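Local coordinates for protein Tetur07g02040 (Tetranychus urticae, PDB 6BDJ) that binds ferric iron and probably acts as an intradiol ring-cleavage dioxygenase, splitting aromatic rings with insertion of both atoms of molecular oxygen, at residues 86-100 against 111-123. Residues are numbered along the deposited sequence; the frame is centred on the assembly and turned at random.
Sequences YIWQPDYSGIYSGFM and YPKDPRRFLRGTQ. With FE (Fe (III) ion), chain C.
Ser-97 and Arg-120 form the tightly packed centre of this contact. The arginine chain, extended from CG to NE, lays its guanidinium side-on against the serine: NE donates to OG (2.8 Å), nearly in the guanidinium plane, while NH2 reaches the Ser-97 carbonyl O at 2.8 Å. With OG set between backbone N and carbonyl carbon (chi1 66°), the hydroxyl also donates to a lone pair of Phe-118 O, 2.6 Å from OG. Ser-97 CB meanwhile sits over the centre of the Phe-118 ring, 3.5 Å from its centroid, in a CH-pi contact. A water donates to Gln-89 O and Phe-118 O and accepts from Ser-97 N. Alongside, Ile-87 and Gly-121 form the hydrogen-bonded pair that joins antiparallel strands 84-88 and 120-124.

Toward solvent, near Pro-112 and exposed Lys-113, side-chain packing is sparser and polar bonds do the holding. There the Asp-114 carboxylate holds the second half of the type II turn from Tyr-96 to Phe-99 and the residue after it, OD1 accepting from Gly-98 N (3.0 Å) and OD2 from Met-100 N (2.9 Å).

Tyr-96 OH binds the ferric iron at 1.9 Å; in this structure His-147, His-149 and a water also bind it. Arg-120 thus ties the backbone directly after the iron-binding tyrosine to segment 111-123.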
loop_
_atom_site.group_PDB
_atom_site.type_symbol
_atom_site.label_atom_id
_atom_site.label_comp_id
_atom_site.label_asym_id
_atom_site.label_seq_id
_atom_site.Cartn_x
_atom_site.Cartn_y
_atom_site.Cartn_z
ATOM N N TYR A 86 1.804 2.541 7.858
ATOM C CA TYR A 86 1.735 3.538 6.830
ATOM C C TYR A 86 1.315 2.940 5.505
ATOM O O TYR A 86 1.820 1.903 5.112
ATOM C CB TYR A 86 3.105 4.140 6.591
ATOM C CG TYR A 86 3.768 4.824 7.752
ATOM C CD1 TYR A 86 4.327 4.074 8.788
ATOM C CD2 TYR A 86 3.884 6.220 7.814
ATOM C CE1 TYR A 86 4.976 4.677 9.847
ATOM C CE2 TYR A 86 4.531 6.839 8.888
ATOM C CZ TYR A 86 5.084 6.048 9.895
ATOM O OH TYR A 86 5.769 6.589 10.960
ATOM N N ILE A 87 0.426 3.599 4.780
ATOM C CA ILE A 87 0.242 3.305 3.363
ATOM C C ILE A 87 0.448 4.538 2.523
ATOM O O ILE A 87 0.321 5.667 2.994
ATOM C CB ILE A 87 -1.113 2.650 3.055
ATOM C CG1 ILE A 87 -2.290 3.564 3.410
ATOM C CG2 ILE A 87 -1.257 1.367 3.876
ATOM C CD1 ILE A 87 -3.599 3.011 2.869
ATOM N N TRP A 88 0.833 4.296 1.280
ATOM C CA TRP A 88 0.895 5.331 0.278
ATOM C C TRP A 88 0.722 4.713 -1.081
ATOM O O TRP A 88 1.069 3.539 -1.322
ATOM C CB TRP A 88 2.180 6.181 0.361
ATOM C CG TRP A 88 3.511 5.458 0.014
ATOM C CD1 TRP A 88 4.326 5.667 -1.086
ATOM C CD2 TRP A 88 4.187 4.499 0.819
ATOM N NE1 TRP A 88 5.450 4.884 -1.005
ATOM C CE2 TRP A 88 5.389 4.143 0.140
ATOM C CE3 TRP A 88 3.889 3.877 2.029
ATOM C CZ2 TRP A 88 6.292 3.201 0.653
ATOM C CZ3 TRP A 88 4.797 2.946 2.541
ATOM C CH2 TRP A 88 5.978 2.622 1.853
ATOM N N GLN A 89 0.128 5.500 -1.968
ATOM C CA GLN A 89 -0.276 4.993 -3.270
ATOM C C GLN A 89 -0.422 6.166 -4.249
ATOM O O GLN A 89 -0.622 7.306 -3.851
ATOM C CB GLN A 89 -1.595 4.249 -3.141
ATOM C CG GLN A 89 -2.771 5.160 -2.833
ATOM C CD GLN A 89 -4.086 4.433 -2.658
ATOM O OE1 GLN A 89 -4.323 3.793 -1.645
ATOM N NE2 GLN A 89 -4.967 4.579 -3.628
ATOM N N PRO A 90 -0.373 5.880 -5.541
ATOM C CA PRO A 90 -0.644 6.961 -6.498
ATOM C C PRO A 90 -2.113 7.190 -6.758
ATOM O O PRO A 90 -2.928 6.269 -6.594
ATOM C CB PRO A 90 0.011 6.454 -7.763
ATOM C CG PRO A 90 -0.068 4.971 -7.672
ATOM C CD PRO A 90 -0.138 4.594 -6.224
ATOM N N ASP A 91 -2.454 8.397 -7.207
ATOM C CA ASP A 91 -3.825 8.683 -7.649
ATOM C C ASP A 91 -4.160 7.981 -8.965
ATOM O O ASP A 91 -3.301 7.316 -9.552
ATOM C CB ASP A 91 -4.113 10.204 -7.663
ATOM C CG ASP A 91 -3.598 10.935 -8.886
ATOM O OD1 ASP A 91 -3.106 10.330 -9.848
ATOM O OD2 ASP A 91 -3.733 12.163 -8.899
ATOM N N TYR A 92 -5.393 8.132 -9.444
ATOM C CA TYR A 92 -5.847 7.436 -10.642
ATOM C C TYR A 92 -4.958 7.585 -11.871
ATOM O O TYR A 92 -4.899 6.669 -12.665
ATOM C CB TYR A 92 -7.287 7.827 -11.004
ATOM C CG TYR A 92 -7.395 9.086 -11.807
ATOM C CD1 TYR A 92 -7.302 9.055 -13.210
ATOM C CD2 TYR A 92 -7.546 10.320 -11.175
ATOM C CE1 TYR A 92 -7.396 10.208 -13.949
ATOM C CE2 TYR A 92 -7.650 11.491 -11.921
ATOM C CZ TYR A 92 -7.567 11.418 -13.302
ATOM O OH TYR A 92 -7.634 12.562 -14.028
ATOM N N SER A 93 -4.272 8.715 -12.030
ATOM C CA SER A 93 -3.376 8.915 -13.173
ATOM C C SER A 93 -1.910 8.615 -12.874
ATOM O O SER A 93 -1.030 8.941 -13.653
ATOM C CB SER A 93 -3.513 10.360 -13.630
ATOM O OG SER A 93 -2.997 11.214 -12.645
ATOM N N GLY A 94 -1.647 8.006 -11.720
ATOM C CA GLY A 94 -0.316 7.563 -11.340
ATOM C C GLY A 94 0.613 8.532 -10.648
ATOM O O GLY A 94 1.832 8.307 -10.670
ATOM N N ILE A 95 0.055 9.596 -10.059
ATOM C CA ILE A 95 0.845 10.619 -9.386
ATOM C C ILE A 95 0.904 10.344 -7.880
ATOM O O ILE A 95 -0.100 9.985 -7.272
ATOM C CB ILE A 95 0.217 12.010 -9.605
ATOM C CG1 ILE A 95 0.196 12.392 -11.092
ATOM C CG2 ILE A 95 0.968 13.078 -8.836
ATOM C CD1 ILE A 95 1.524 12.275 -11.839
ATOM N N TYR A 96 2.097 10.487 -7.314
ATOM C CA TYR A 96 2.307 10.402 -5.885
ATOM C C TYR A 96 2.399 11.811 -5.322
ATOM O O TYR A 96 3.150 12.638 -5.836
ATOM C CB TYR A 96 3.610 9.692 -5.571
ATOM C CG TYR A 96 3.525 8.191 -5.705
ATOM C CD1 TYR A 96 3.115 7.421 -4.652
ATOM C CD2 TYR A 96 3.832 7.563 -6.906
ATOM C CE1 TYR A 96 3.046 6.034 -4.752
ATOM C CE2 TYR A 96 3.774 6.175 -7.030
ATOM C CZ TYR A 96 3.385 5.409 -5.941
ATOM O OH TYR A 96 3.287 4.056 -6.070
ATOM N N SER A 97 1.658 12.047 -4.238
ATOM C CA SER A 97 1.696 13.307 -3.498
ATOM C C SER A 97 3.086 13.523 -2.945
ATOM O O SER A 97 3.746 12.566 -2.542
ATOM C CB SER A 97 0.659 13.314 -2.403
ATOM O OG SER A 97 0.877 12.384 -1.351
ATOM N N GLY A 98 3.562 14.762 -3.042
ATOM C CA GLY A 98 4.940 15.075 -2.756
ATOM C C GLY A 98 5.894 14.986 -3.932
ATOM O O GLY A 98 6.955 15.620 -3.915
ATOM N N PHE A 99 5.531 14.202 -4.940
ATOM C CA PHE A 99 6.331 14.036 -6.155
ATOM C C PHE A 99 5.447 14.301 -7.375
ATOM O O PHE A 99 5.549 13.643 -8.385
ATOM C CB PHE A 99 6.896 12.606 -6.163
ATOM C CG PHE A 99 7.652 12.261 -4.907
ATOM C CD1 PHE A 99 8.997 12.568 -4.786
ATOM C CD2 PHE A 99 7.008 11.661 -3.841
ATOM C CE1 PHE A 99 9.693 12.278 -3.631
ATOM C CE2 PHE A 99 7.695 11.359 -2.674
ATOM C CZ PHE A 99 9.042 11.675 -2.568
ATOM N N MET A 100 4.596 15.318 -7.273
ATOM C CA MET A 100 3.617 15.627 -8.311
ATOM C C MET A 100 4.222 16.119 -9.619
ATOM O O MET A 100 3.534 16.076 -10.635
ATOM C CB MET A 100 2.595 16.665 -7.817
ATOM C CG MET A 100 1.739 16.175 -6.668
ATOM S SD MET A 100 0.550 17.409 -6.082
ATOM C CE MET A 100 -0.759 17.290 -7.312
ATOM N N TYR A 111 13.717 13.496 -1.883
ATOM C CA TYR A 111 12.974 14.496 -1.104
ATOM C C TYR A 111 11.795 15.102 -1.866
ATOM O O TYR A 111 11.968 15.555 -2.993
ATOM C CB TYR A 111 13.915 15.588 -0.626
ATOM C CG TYR A 111 14.940 15.043 0.339
ATOM C CD1 TYR A 111 14.573 14.637 1.630
ATOM C CD2 TYR A 111 16.273 14.900 -0.045
ATOM C CE1 TYR A 111 15.508 14.113 2.504
ATOM C CE2 TYR A 111 17.221 14.393 0.837
ATOM C CZ TYR A 111 16.833 14.005 2.106
ATOM O OH TYR A 111 17.779 13.497 2.968
ATOM N N PRO A 112 10.591 15.094 -1.245
ATOM C CA PRO A 112 9.389 15.641 -1.875
ATOM C C PRO A 112 9.497 17.143 -2.107
ATOM O O PRO A 112 10.099 17.825 -1.311
ATOM C CB PRO A 112 8.310 15.371 -0.827
ATOM C CG PRO A 112 9.027 15.355 0.462
ATOM C CD PRO A 112 10.295 14.661 0.142
ATOM N N LYS A 113 8.930 17.635 -3.197
ATOM C CA LYS A 113 9.044 19.058 -3.555
ATOM C C LYS A 113 7.763 19.814 -3.230
ATOM O O LYS A 113 7.819 20.916 -2.713
ATOM C CB LYS A 113 9.426 19.227 -5.032
ATOM C CG LYS A 113 10.901 18.944 -5.339
ATOM C CD LYS A 113 11.860 19.978 -4.731
ATOM C CE LYS A 113 13.322 19.777 -5.156
ATOM N NZ LYS A 113 13.777 18.343 -5.192
ATOM N N ASP A 114 6.615 19.202 -3.499
ATOM C CA ASP A 114 5.333 19.783 -3.132
ATOM C C ASP A 114 4.861 19.336 -1.726
ATOM O O ASP A 114 5.263 18.282 -1.242
ATOM C CB ASP A 114 4.312 19.480 -4.235
ATOM C CG ASP A 114 3.924 18.042 -4.299
ATOM O OD1 ASP A 114 3.061 17.644 -3.493
ATOM O OD2 ASP A 114 4.465 17.309 -5.180
ATOM N N PRO A 115 4.014 20.141 -1.071
ATOM C CA PRO A 115 3.553 19.782 0.263
ATOM C C PRO A 115 2.314 18.897 0.297
ATOM O O PRO A 115 1.815 18.634 1.360
ATOM C CB PRO A 115 3.186 21.157 0.876
ATOM C CG PRO A 115 2.703 21.949 -0.300
ATOM C CD PRO A 115 3.575 21.502 -1.452
ATOM N N ARG A 116 1.775 18.492 -0.837
ATOM C CA ARG A 116 0.599 17.624 -0.837
ATOM C C ARG A 116 0.929 16.235 -0.280
ATOM O O ARG A 116 2.005 15.714 -0.479
ATOM C CB ARG A 116 0.008 17.469 -2.238
ATOM C CG ARG A 116 -0.533 18.768 -2.882
ATOM C CD ARG A 116 -1.634 19.399 -2.044
ATOM N NE ARG A 116 -2.738 18.490 -1.684
ATOM C CZ ARG A 116 -3.804 18.199 -2.420
ATOM N NH1 ARG A 116 -4.746 17.382 -1.917
ATOM N NH2 ARG A 116 -3.924 18.668 -3.657
ATOM N N ARG A 117 -0.040 15.656 0.395
ATOM C CA ARG A 117 0.050 14.402 1.050
ATOM C C ARG A 117 -1.185 13.558 0.852
ATOM O O ARG A 117 -1.440 12.631 1.624
ATOM C CB ARG A 117 0.309 14.613 2.534
ATOM C CG ARG A 117 1.612 15.372 2.838
ATOM C CD ARG A 117 2.831 14.553 2.426
ATOM N NE ARG A 117 4.042 15.282 2.802
ATOM C CZ ARG A 117 4.727 16.086 2.002
ATOM N NH1 ARG A 117 4.333 16.313 0.742
ATOM N NH2 ARG A 117 5.799 16.701 2.469
ATOM N N PHE A 118 -1.932 13.812 -0.214
ATOM C CA PHE A 118 -3.053 12.970 -0.519
ATOM C C PHE A 118 -2.576 11.529 -0.701
ATOM O O PHE A 118 -1.428 11.269 -1.114
ATOM C CB PHE A 118 -3.824 13.433 -1.780
ATOM C CG PHE A 118 -2.994 13.500 -3.056
ATOM C CD1 PHE A 118 -2.583 12.351 -3.722
ATOM C CD2 PHE A 118 -2.668 14.722 -3.618
ATOM C CE1 PHE A 118 -1.829 12.425 -4.885
ATOM C CE2 PHE A 118 -1.921 14.812 -4.786
ATOM C CZ PHE A 118 -1.507 13.660 -5.421
ATOM N N LEU A 119 -3.502 10.631 -0.392
ATOM C CA LEU A 119 -3.313 9.215 -0.520
ATOM C C LEU A 119 -2.112 8.680 0.268
ATOM O O LEU A 119 -1.440 7.714 -0.145
ATOM C CB LEU A 119 -3.274 8.831 -2.001
ATOM C CG LEU A 119 -4.598 9.095 -2.754
ATOM C CD1 LEU A 119 -4.465 8.844 -4.248
ATOM C CD2 LEU A 119 -5.781 8.303 -2.225
ATOM N N ARG A 120 -1.885 9.295 1.428
ATOM C CA ARG A 120 -0.930 8.839 2.383
ATOM C C ARG A 120 -1.590 8.839 3.710
ATOM O O ARG A 120 -2.320 9.791 4.052
ATOM C CB ARG A 120 0.262 9.781 2.410
ATOM C CG ARG A 120 1.024 9.817 1.091
ATOM C CD ARG A 120 2.173 10.804 1.183
ATOM N NE ARG A 120 2.845 10.752 -0.111
ATOM C CZ ARG A 120 3.854 9.940 -0.418
ATOM N NH1 ARG A 120 4.364 9.086 0.463
ATOM N NH2 ARG A 120 4.360 9.976 -1.643
ATOM N N GLY A 121 -1.368 7.797 4.500
ATOM C CA GLY A 121 -1.793 7.889 5.900
ATOM C C GLY A 121 -1.168 6.842 6.773
ATOM O O GLY A 121 -0.588 5.881 6.258
ATOM N N THR A 122 -1.352 7.032 8.076
ATOM C CA THR A 122 -0.877 6.147 9.109
ATOM C C THR A 122 -2.027 5.782 10.004
ATOM O O THR A 122 -2.842 6.645 10.325
ATOM C CB THR A 122 0.182 6.840 9.966
ATOM O OG1 THR A 122 1.185 7.404 9.115
ATOM C CG2 THR A 122 0.840 5.844 10.917
ATOM N N GLN A 123 -2.111 4.516 10.414
ATOM C CA GLN A 123 -3.025 4.110 11.495
ATOM C C GLN A 123 -2.315 3.134 12.456
ATOM O O GLN A 123 -1.439 2.363 12.052
ATOM C CB GLN A 123 -4.282 3.466 10.924
ATOM C CG GLN A 123 -5.201 4.421 10.165
ATOM C CD GLN A 123 -6.008 5.285 11.119
ATOM O OE1 GLN A 123 -5.590 6.374 11.512
ATOM N NE2 GLN A 123 -7.127 4.772 11.545
HETATM FE FE FE C . 4.758 2.792 -6.167
HETATM O O HOH W 1 0.198 9.812 -2.993
HETATM O O HOH W 2 6.735 3.627 -5.867
#